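Local coordinates for chalcone-flavanone isomerase family protein (Arabidopsis thaliana, PDB 4DOO), which binds fatty acids in chloroplasts, preferring saturated ones, through a chalcone-isomerase-like fold, and may take part in alpha-linolenic acid metabolism, at residues Asp78-Ala83 against Asp194-Ala199; Asn113-Phe118 against Glu125-Phe130. One frame throughout, in Å; residues are numbered along the deposited sequence.

Contact 1: Asp78-Ala83 against Asp194-Ala199; sequences DDLMEA and DFLDNA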
loop_
_atom_site.group_PDB
_atom_site.type_symbol
_atom_site.label_atom_id
_atom_site.label_comp_id
_atom_site.label_asym_id
_atom_site.label_seq_id
_atom_site.Cartn_x
_atom_site.Cartn_y
_atom_site.Cartn_z
ATOM N N ASP A 78 5.408 1.027 -13.027
ATOM C CA ASP A 78 4.489 2.139 -13.275
ATOM C C ASP A 78 3.215 1.677 -13.985
ATOM O O ASP A 78 2.139 2.234 -13.760
ATOM C CB ASP A 78 5.161 3.231 -14.110
ATOM C CG ASP A 78 4.411 4.549 -14.046
ATOM O OD1 ASP A 78 4.563 5.261 -13.033
ATOM O OD2 ASP A 78 3.662 4.868 -14.991
ATOM N N ASP A 79 3.327 0.670 -14.845
ATOM C CA ASP A 79 2.145 0.177 -15.549
ATOM C C ASP A 79 1.154 -0.427 -14.552
ATOM O O ASP A 79 -0.059 -0.227 -14.676
ATOM C CB ASP A 79 2.517 -0.871 -16.610
ATOM C CG ASP A 79 3.126 -0.256 -17.867
ATOM O OD1 ASP A 79 2.826 0.917 -18.178
ATOM O OD2 ASP A 79 3.894 -0.956 -18.558
ATOM N N LEU A 80 1.672 -1.160 -13.566
ATOM C CA LEU A 80 0.827 -1.774 -12.541
ATOM C C LEU A 80 0.111 -0.723 -11.703
ATOM O O LEU A 80 -1.100 -0.805 -11.498
ATOM C CB LEU A 80 1.655 -2.653 -11.598
ATOM C CG LEU A 80 2.075 -4.049 -12.056
ATOM C CD1 LEU A 80 2.989 -4.665 -10.997
ATOM C CD2 LEU A 80 0.837 -4.920 -12.276
ATOM N N MET A 81 0.868 0.256 -11.217
ATOM C CA MET A 81 0.314 1.315 -10.383
ATOM C C MET A 81 -0.733 2.178 -11.075
ATOM O O MET A 81 -1.684 2.623 -10.441
ATOM C CB MET A 81 1.428 2.223 -9.848
ATOM C CG MET A 81 2.074 1.745 -8.556
ATOM S SD MET A 81 3.109 3.003 -7.750
ATOM C CE MET A 81 1.857 4.181 -7.230
ATOM N N GLU A 82 -0.560 2.414 -12.370
ATOM C CA GLU A 82 -1.495 3.250 -13.110
ATOM C C GLU A 82 -2.721 2.499 -13.628
ATOM O O GLU A 82 -3.748 3.103 -13.924
ATOM C CB GLU A 82 -0.761 3.939 -14.268
ATOM C CG GLU A 82 -1.672 4.677 -15.240
ATOM C CD GLU A 82 -0.958 5.790 -15.990
ATOM O OE1 GLU A 82 0.255 5.654 -16.256
ATOM O OE2 GLU A 82 -1.617 6.800 -16.323
ATOM N N ALA A 83 -2.619 1.181 -13.719
ATOM C CA ALA A 83 -3.724 0.371 -14.212
ATOM C C ALA A 83 -4.889 0.318 -13.222
ATOM O O ALA A 83 -4.722 0.564 -12.025
ATOM C CB ALA A 83 -3.235 -1.030 -14.510
ATOM N N ASP A 194 9.524 -8.217 -3.850
ATOM C CA ASP A 194 8.692 -9.408 -3.759
ATOM C C ASP A 194 7.367 -9.146 -4.460
ATOM O O ASP A 194 6.844 -10.014 -5.149
ATOM C CB ASP A 194 8.427 -9.782 -2.295
ATOM C CG ASP A 194 9.645 -10.378 -1.614
ATOM O OD1 ASP A 194 9.608 -10.571 -0.377
ATOM O OD2 ASP A 194 10.638 -10.659 -2.323
ATOM N N PHE A 195 6.824 -7.946 -4.282
ATOM C CA PHE A 195 5.553 -7.608 -4.906
ATOM C C PHE A 195 5.645 -7.686 -6.425
ATOM O O PHE A 195 4.786 -8.283 -7.071
ATOM C CB PHE A 195 5.097 -6.202 -4.478
ATOM C CG PHE A 195 3.923 -5.677 -5.263
ATOM C CD1 PHE A 195 4.116 -5.004 -6.466
ATOM C CD2 PHE A 195 2.622 -5.874 -4.812
ATOM C CE1 PHE A 195 3.030 -4.534 -7.210
ATOM C CE2 PHE A 195 1.531 -5.407 -5.550
ATOM C CZ PHE A 195 1.739 -4.737 -6.747
ATOM N N LEU A 196 6.687 -7.081 -6.986
ATOM C CA LEU A 196 6.882 -7.071 -8.430
ATOM C C LEU A 196 7.183 -8.471 -8.963
ATOM O O LEU A 196 6.701 -8.851 -10.035
ATOM C CB LEU A 196 8.008 -6.101 -8.794
ATOM C CG LEU A 196 7.712 -4.632 -8.464
ATOM C CD1 LEU A 196 8.950 -3.769 -8.752
ATOM C CD2 LEU A 196 6.524 -4.160 -9.293
ATOM N N ASP A 197 7.972 -9.236 -8.215
ATOM C CA ASP A 197 8.299 -10.599 -8.620
ATOM C C ASP A 197 7.026 -11.437 -8.666
ATOM O O ASP A 197 6.780 -12.146 -9.639
ATOM C CB ASP A 197 9.277 -11.268 -7.641
ATOM C CG ASP A 197 10.712 -10.767 -7.782
ATOM O OD1 ASP A 197 11.053 -10.173 -8.825
ATOM O OD2 ASP A 197 11.509 -10.991 -6.843
ATOM N N ASN A 198 6.212 -11.350 -7.616
ATOM C CA ASN A 198 4.988 -12.138 -7.556
ATOM C C ASN A 198 3.880 -11.624 -8.467
ATOM O O ASN A 198 3.054 -12.406 -8.941
ATOM C CB ASN A 198 4.494 -12.255 -6.103
ATOM C CG ASN A 198 5.476 -13.016 -5.220
ATOM O OD1 ASN A 198 6.051 -14.024 -5.645
ATOM N ND2 ASN A 198 5.672 -12.542 -3.990
ATOM N N ALA A 199 3.859 -10.317 -8.718
ATOM C CA ALA A 199 2.850 -9.752 -9.611
ATOM C C ALA A 199 3.150 -10.253 -11.022
ATOM O O ALA A 199 2.240 -10.540 -11.801
ATOM C CB ALA A 199 2.893 -8.212 -9.577
#
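Leu80 and Ala199 bring their backbones closest, with CA atoms 8.7 Å apart, where the axes of segments 78-82 and 194-199 cross at 84° and come no nearer than 12.0 Å. Leu80 reaches into that gap and the other helix meets it with three side chains. Leu80 points from its helix toward the other, and its CD1 methyl does all the touching on this side, reaching a patch formed by Phe195, Leu196 and Ala199. Phe195 and Ala199 are a turn apart and Leu196 sits next to Phe195, so the three form one side of helix 189-202. Leu80 CD1 is 3.8 Å from Ala199 CB, the short member of the patch, and also 3.8 Å from Phe195 CE1. It meets that ring at an oblique slant, the two side chains approaching from opposite directions. The third partner is Leu196 CD2, 4.0 Å from Leu80 CD1.

Phe195 and Leu196 leave their helix differently. The phenylalanine has CG anti to the backbone N (chi1 170°), which swings its ring toward Leu80, whereas the CB of Leu196 does not head for the opposite helix and only its CD2 methyl gets there. That methyl also lies in the plane of the Phe195 ring, at its edge, so ring edge and methyl lie side by side where Leu80 CD1 meets them. No hydrogen bond crosses; this is buried apolar packing away from the fatty-acid sites.

Several polar side chains of both segments pair with other parts of the fold. Asp78 forms a salt bridge with Arg175 and Asp197 one with Arg71. Met81 and Phe195 both pack on helix 171-182, and Phe195 and Ala199 also rest on Leu25, so Leu80 of helix 76-82, strand 22-33 and helix 171-182 all come together around the side chains of helix 189-202.

Contact 2: Asn113-Phe118 against Glu125-Phe130; sequences NRLKKF and ELLQSF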
loop_
_atom_site.group_PDB
_atom_site.type_symbol
_atom_site.label_atom_id
_atom_site.label_comp_id
_atom_site.label_asym_id
_atom_site.label_seq_id
_atom_site.Cartn_x
_atom_site.Cartn_y
_atom_site.Cartn_z
ATOM N N ASN A 113 4.016 14.624 0.453
ATOM C CA ASN A 113 5.206 14.608 -0.398
ATOM C C ASN A 113 4.869 13.989 -1.752
ATOM O O ASN A 113 5.299 14.479 -2.800
ATOM C CB ASN A 113 6.330 13.807 0.290
ATOM C CG ASN A 113 7.533 13.540 -0.625
ATOM O OD1 ASN A 113 7.478 12.695 -1.527
ATOM N ND2 ASN A 113 8.629 14.259 -0.388
ATOM N N ARG A 114 4.081 12.920 -1.729
ATOM C CA ARG A 114 3.708 12.239 -2.961
ATOM C C ARG A 114 2.672 12.993 -3.785
ATOM O O ARG A 114 2.746 13.002 -5.016
ATOM C CB ARG A 114 3.221 10.821 -2.646
ATOM C CG ARG A 114 4.329 9.884 -2.163
ATOM C CD ARG A 114 5.435 9.739 -3.206
ATOM N NE ARG A 114 6.406 8.699 -2.871
ATOM C CZ ARG A 114 7.324 8.798 -1.915
ATOM N NH1 ARG A 114 7.412 9.896 -1.178
ATOM N NH2 ARG A 114 8.163 7.795 -1.699
ATOM N N LEU A 115 1.715 13.633 -3.117
ATOM C CA LEU A 115 0.691 14.394 -3.818
ATOM C C LEU A 115 1.288 15.541 -4.634
ATOM O O LEU A 115 0.854 15.798 -5.756
ATOM C CB LEU A 115 -0.339 14.949 -2.831
ATOM C CG LEU A 115 -1.297 13.930 -2.214
ATOM C CD1 LEU A 115 -2.213 14.619 -1.215
ATOM C CD2 LEU A 115 -2.110 13.266 -3.320
ATOM N N LYS A 116 2.279 16.230 -4.076
ATOM C CA LYS A 116 2.904 17.337 -4.796
ATOM C C LYS A 116 3.831 16.796 -5.876
ATOM O O LYS A 116 4.135 17.481 -6.853
ATOM C CB LYS A 116 3.713 18.226 -3.852
ATOM C CG LYS A 116 4.274 19.455 -4.552
ATOM C CD LYS A 116 5.372 20.132 -3.758
ATOM C CE LYS A 116 5.950 21.296 -4.550
ATOM N NZ LYS A 116 7.176 21.851 -3.917
ATOM N N LYS A 117 4.279 15.562 -5.688
ATOM C CA LYS A 117 5.175 14.919 -6.635
ATOM C C LYS A 117 4.426 14.534 -7.905
ATOM O O LYS A 117 4.976 14.601 -9.002
ATOM C CB LYS A 117 5.776 13.661 -6.010
ATOM C CG LYS A 117 6.970 13.092 -6.752
ATOM C CD LYS A 117 8.278 13.533 -6.106
ATOM C CE LYS A 117 8.411 12.964 -4.698
ATOM N NZ LYS A 117 9.723 13.293 -4.073
ATOM N N PHE A 118 3.164 14.142 -7.750
ATOM C CA PHE A 118 2.349 13.710 -8.880
ATOM C C PHE A 118 1.213 14.639 -9.302
ATOM O O PHE A 118 0.730 14.549 -10.428
ATOM C CB PHE A 118 1.756 12.333 -8.577
ATOM C CG PHE A 118 2.785 11.251 -8.394
ATOM C CD1 PHE A 118 2.528 10.168 -7.562
ATOM C CD2 PHE A 118 4.005 11.306 -9.066
ATOM C CE1 PHE A 118 3.472 9.153 -7.398
ATOM C CE2 PHE A 118 4.955 10.296 -8.910
ATOM C CZ PHE A 118 4.687 9.218 -8.074
ATOM N N GLU A 125 -6.656 20.550 -0.159
ATOM C CA GLU A 125 -8.008 20.062 0.095
ATOM C C GLU A 125 -8.099 18.556 -0.075
ATOM O O GLU A 125 -8.811 17.877 0.662
ATOM C CB GLU A 125 -9.027 20.755 -0.822
ATOM C CG GLU A 125 -9.080 22.272 -0.653
ATOM C CD GLU A 125 -10.298 22.907 -1.309
ATOM O OE1 GLU A 125 -10.418 24.152 -1.265
ATOM O OE2 GLU A 125 -11.134 22.160 -1.861
ATOM N N LEU A 126 -7.377 18.032 -1.057
ATOM C CA LEU A 126 -7.372 16.598 -1.297
ATOM C C LEU A 126 -6.771 15.911 -0.075
ATOM O O LEU A 126 -7.345 14.960 0.458
ATOM C CB LEU A 126 -6.547 16.270 -2.547
ATOM C CG LEU A 126 -6.422 14.777 -2.869
ATOM C CD1 LEU A 126 -7.813 14.165 -2.978
ATOM C CD2 LEU A 126 -5.641 14.592 -4.164
ATOM N N LEU A 127 -5.621 16.408 0.372
ATOM C CA LEU A 127 -4.951 15.845 1.541
ATOM C C LEU A 127 -5.840 15.962 2.771
ATOM O O LEU A 127 -5.804 15.106 3.646
ATOM C CB LEU A 127 -3.618 16.557 1.806
ATOM C CG LEU A 127 -2.815 16.053 3.017
ATOM C CD1 LEU A 127 -2.467 14.577 2.840
ATOM C CD2 LEU A 127 -1.545 16.879 3.175
ATOM N N GLN A 128 -6.642 17.021 2.839
ATOM C CA GLN A 128 -7.525 17.204 3.984
ATOM C C GLN A 128 -8.678 16.205 3.961
ATOM O O GLN A 128 -9.148 15.772 5.011
ATOM C CB GLN A 128 -8.073 18.636 4.021
ATOM C CG GLN A 128 -8.949 18.931 5.232
ATOM C CD GLN A 128 -8.282 18.558 6.548
ATOM O OE1 GLN A 128 -7.180 19.019 6.855
ATOM N NE2 GLN A 128 -8.950 17.718 7.331
ATOM N N SER A 129 -9.135 15.837 2.767
ATOM C CA SER A 129 -10.228 14.875 2.657
ATOM C C SER A 129 -9.752 13.515 3.162
ATOM O O SER A 129 -10.544 12.712 3.670
ATOM C CB SER A 129 -10.707 14.760 1.204
ATOM O OG SER A 129 -9.700 14.237 0.357
ATOM N N PHE A 130 -8.456 13.258 3.018
ATOM C CA PHE A 130 -7.875 12.000 3.483
ATOM C C PHE A 130 -7.765 12.059 5.003
ATOM O O PHE A 130 -8.195 11.149 5.709
ATOM C CB PHE A 130 -6.487 11.789 2.872
ATOM C CG PHE A 130 -5.816 10.519 3.316
ATOM C CD1 PHE A 130 -6.364 9.278 3.002
ATOM C CD2 PHE A 130 -4.638 10.564 4.056
ATOM C CE1 PHE A 130 -5.746 8.094 3.421
ATOM C CE2 PHE A 130 -4.013 9.390 4.478
ATOM C CZ PHE A 130 -4.570 8.152 4.159
#
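This is a small, purely apolar contact between consecutive helices: Leu115, in the last turns of helix 100-118, packs on Leu126 and Leu127 near the start of helix 124-131, just across the short connection that joins them. The CA atoms of Leu115 and Leu127 are 7.9 Å apart, the closest pair of the two segments.

Leu115 uses both its methyls, one for each partner. Its CG stands anti to the carbonyl carbon (chi1 -72°), carrying the fork across to the second helix. Leu115 CD1 takes the Leu127 side, lying 3.9 Å from Leu127 CB and 4.1 Å from Leu127 CD1, so it touches the root and one branch of the same side chain. The other methyl, Leu115 CD2, lies 3.9 Å from Leu126 CD2. Against both leucines the Leu115 side chain runs at a slant instead of alongside. The fork of Leu115 thus straddles two neighbouring residues, with no hydrogen bond between the segments.

The buried Leu115 also touches Ser176 of helix 171-182, and Leu126 touches Leu172 of that helix, so helix 171-182 borders the contact on the Leu115 and Leu126 side. Nearby, Arg114 NE forms a salt bridge with Asp179, tying the end of helix 100-118 to helix 171-182 through charge as well.

Leu127 also packs against Val111, and its side chain is about 8 Å from that of Ser110, which binds dodecanoate. Phe130, one helical turn beyond Leu126, touches the bound lauric acid and makes edge-to-face contacts with Phe107 and Phe134. The two successive helices, packed on each other through these leucines, both contribute residues (Phe107 and Ser110 from the first, Phe130 from the second) to the lauric acid pocket of this chalcone-isomerase-like fold.

From the N terminus, the chain passes through strands 22-33 and 39-50 before helix 76-82 supplies the first half of contact 1. Strand 87-93 then leads to helix 100-118 and, after a short connection, helix 124-131, which close the short loop of contact 2. Strands 145-151, 155-160 and 163-169 and helix 171-182 follow, and only then does helix 189-202 close contact 1, with contact 2 nested inside. The two centres lie 22 Å apart and the contacts do not touch. Helix 171-182 borders both: its Arg175 pairs with Asp78 and makes a cation-pi contact with Phe118, joining helix 76-82 to helix 100-118, while Phe195 of helix 189-202 packs on Ile182.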